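Local atomic coordinates of glutaconate CoA-transferase subunit A (Acidaminococcus fermentans, PDB entry 1POI), a protein that catalyses the transfer of coenzyme A from acetyl-CoA to (R)-2-hydroxyglutarate and to related acids such as glutaconate, a step in glutamate degradation. Residues 173-178 with 202-207. Residues are numbered along the deposited sequence; the frame is centred on the assembly and turned at random.
Sequences DVAIIH and EAAKYT
Y206 bonds through its backbone N and O to D173, just ahead of strand 174-179, and to A175 within it, and these two bonds open the parallel pairing with strand 206-211. Y206 N gives its hydrogen to D173 O at 2.8 Å, and Y206 O takes the hydrogen of A175 N at 3.0 Å. The two bonds go to the residues before and after V174, the residue Y206 pairs with, as in a parallel ladder. Y206 O also receives a weaker CA-H...O contact from V174 CA, 3.2 Å away, with an angle of 152° at the hydrogen. One residue on, A175 O has a similar but longer CA-H...O contact, 3.5 Å to T207 CA, and the backbone of A175 also makes the next bond of the ladder, with I208. T207 N turns away from this strand and is satisfied by D235 OD2.

V174 and Y206 direct their side chains to one face of the sheet. The phenol ring then leads away, with CG anti to its own carbonyl carbon (chi1 -68°), leaving D173 O at the ring edge and close to its plane, 3.8 Å from Y206 CD2. On the other face, A175 CB lies against A204 CB at 3.3 Å. A204 is the first residue past helix 197-203, and I200 of that helix also touches A175. T207 OG1, on this face too, has a weak hydrogen bond to A201 O.

D173 CB is directed away from 202-207, and the carboxylate finds its partners outside the pair: OD2 accepts from H19 N and forms a salt bridge with K145. V174 and I176 make backbone bonds to A21, so strand 174-179 is flanked by 19-22 and 206-211. This is the arrangement of a right-handed beta-alpha-beta crossover in the Rossmann-like parallel sheet of the CoA-transferase family, with helix 197-203 leading back into the next strand.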
loop_
_atom_site.group_PDB
_atom_site.type_symbol
_atom_site.label_atom_id
_atom_site.label_comp_id
_atom_site.label_asym_id
_atom_site.label_seq_id
_atom_site.Cartn_x
_atom_site.Cartn_y
_atom_site.Cartn_z
ATOM N N ASP A 173 5.765 2.299 -36.776
ATOM C CA ASP A 173 5.201 1.001 -37.081
ATOM C C ASP A 173 5.132 0.130 -35.855
ATOM O O ASP A 173 4.075 -0.420 -35.560
ATOM C CB ASP A 173 6.007 0.307 -38.177
ATOM C CG ASP A 173 5.971 1.055 -39.484
ATOM O OD1 ASP A 173 4.865 1.494 -39.883
ATOM O OD2 ASP A 173 7.036 1.209 -40.117
ATOM N N VAL A 174 6.274 -0.049 -35.184
ATOM C CA VAL A 174 6.350 -0.862 -33.954
ATOM C C VAL A 174 6.953 -0.060 -32.788
ATOM O O VAL A 174 7.894 0.746 -32.957
ATOM C CB VAL A 174 7.245 -2.111 -34.102
ATOM C CG1 VAL A 174 6.799 -3.195 -33.142
ATOM C CG2 VAL A 174 7.245 -2.617 -35.503
ATOM N N ALA A 175 6.402 -0.294 -31.607
ATOM C CA ALA A 175 6.884 0.340 -30.394
ATOM C C ALA A 175 7.246 -0.804 -29.458
ATOM O O ALA A 175 6.461 -1.773 -29.318
ATOM C CB ALA A 175 5.819 1.171 -29.789
ATOM N N ILE A 176 8.456 -0.754 -28.892
ATOM C CA ILE A 176 8.892 -1.798 -27.957
ATOM C C ILE A 176 9.267 -1.141 -26.643
ATOM O O ILE A 176 10.125 -0.243 -26.619
ATOM C CB ILE A 176 10.074 -2.622 -28.514
ATOM C CG1 ILE A 176 9.645 -3.309 -29.828
ATOM C CG2 ILE A 176 10.493 -3.681 -27.498
ATOM C CD1 ILE A 176 10.767 -3.716 -30.740
ATOM N N ILE A 177 8.559 -1.524 -25.574
ATOM C CA ILE A 177 8.794 -0.980 -24.229
ATOM C C ILE A 177 8.870 -2.069 -23.125
ATOM O O ILE A 177 8.272 -3.156 -23.244
ATOM C CB ILE A 177 7.707 0.088 -23.830
ATOM C CG1 ILE A 177 6.372 -0.582 -23.521
ATOM C CG2 ILE A 177 7.542 1.142 -24.912
ATOM C CD1 ILE A 177 5.263 0.420 -23.298
ATOM N N HIS A 178 9.598 -1.776 -22.050
ATOM C CA HIS A 178 9.730 -2.736 -20.961
ATOM C C HIS A 178 9.032 -2.245 -19.685
ATOM O O HIS A 178 9.310 -1.155 -19.202
ATOM C CB HIS A 178 11.208 -3.013 -20.675
ATOM C CG HIS A 178 11.414 -4.123 -19.704
ATOM N ND1 HIS A 178 11.152 -5.434 -20.024
ATOM C CD2 HIS A 178 11.694 -4.109 -18.384
ATOM C CE1 HIS A 178 11.241 -6.181 -18.939
ATOM N NE2 HIS A 178 11.569 -5.398 -17.929
ATOM N N GLU A 202 0.893 4.364 -27.946
ATOM C CA GLU A 202 -0.371 4.898 -28.392
ATOM C C GLU A 202 -0.220 5.173 -29.888
ATOM O O GLU A 202 -1.124 4.862 -30.675
ATOM C CB GLU A 202 -0.735 6.187 -27.640
ATOM C CG GLU A 202 -2.032 6.826 -28.141
ATOM C CD GLU A 202 -2.713 7.762 -27.139
ATOM O OE1 GLU A 202 -2.058 8.689 -26.617
ATOM O OE2 GLU A 202 -3.925 7.585 -26.893
ATOM N N ALA A 203 0.928 5.737 -30.266
ATOM C CA ALA A 203 1.236 6.063 -31.650
ATOM C C ALA A 203 1.447 4.847 -32.532
ATOM O O ALA A 203 0.712 4.647 -33.488
ATOM C CB ALA A 203 2.442 6.957 -31.731
ATOM N N ALA A 204 2.444 4.028 -32.210
ATOM C CA ALA A 204 2.773 2.840 -33.003
ATOM C C ALA A 204 1.587 2.018 -33.420
ATOM O O ALA A 204 0.638 1.882 -32.672
ATOM C CB ALA A 204 3.749 1.953 -32.260
ATOM N N LYS A 205 1.659 1.490 -34.637
ATOM C CA LYS A 205 0.613 0.652 -35.176
ATOM C C LYS A 205 0.585 -0.647 -34.424
ATOM O O LYS A 205 -0.487 -1.172 -34.143
ATOM C CB LYS A 205 0.837 0.378 -36.660
ATOM C CG LYS A 205 -0.196 -0.592 -37.245
ATOM C CD LYS A 205 -0.059 -0.750 -38.740
ATOM C CE LYS A 205 -0.807 -1.982 -39.238
ATOM N NZ LYS A 205 -2.226 -2.007 -38.784
ATOM N N TYR A 206 1.770 -1.193 -34.171
ATOM C CA TYR A 206 1.932 -2.441 -33.420
ATOM C C TYR A 206 2.753 -2.150 -32.167
ATOM O O TYR A 206 3.739 -1.399 -32.246
ATOM C CB TYR A 206 2.667 -3.492 -34.254
ATOM C CG TYR A 206 1.876 -3.981 -35.432
ATOM C CD1 TYR A 206 0.814 -4.866 -35.255
ATOM C CD2 TYR A 206 2.146 -3.509 -36.724
ATOM C CE1 TYR A 206 0.033 -5.264 -36.330
ATOM C CE2 TYR A 206 1.377 -3.901 -37.806
ATOM C CZ TYR A 206 0.315 -4.773 -37.605
ATOM O OH TYR A 206 -0.494 -5.130 -38.668
ATOM N N THR A 207 2.359 -2.716 -31.024
ATOM C CA THR A 207 3.107 -2.503 -29.779
ATOM C C THR A 207 3.485 -3.790 -29.071
ATOM O O THR A 207 2.628 -4.659 -28.835
ATOM C CB THR A 207 2.353 -1.610 -28.762
ATOM O OG1 THR A 207 2.243 -0.281 -29.279
ATOM C CG2 THR A 207 3.131 -1.530 -27.445
#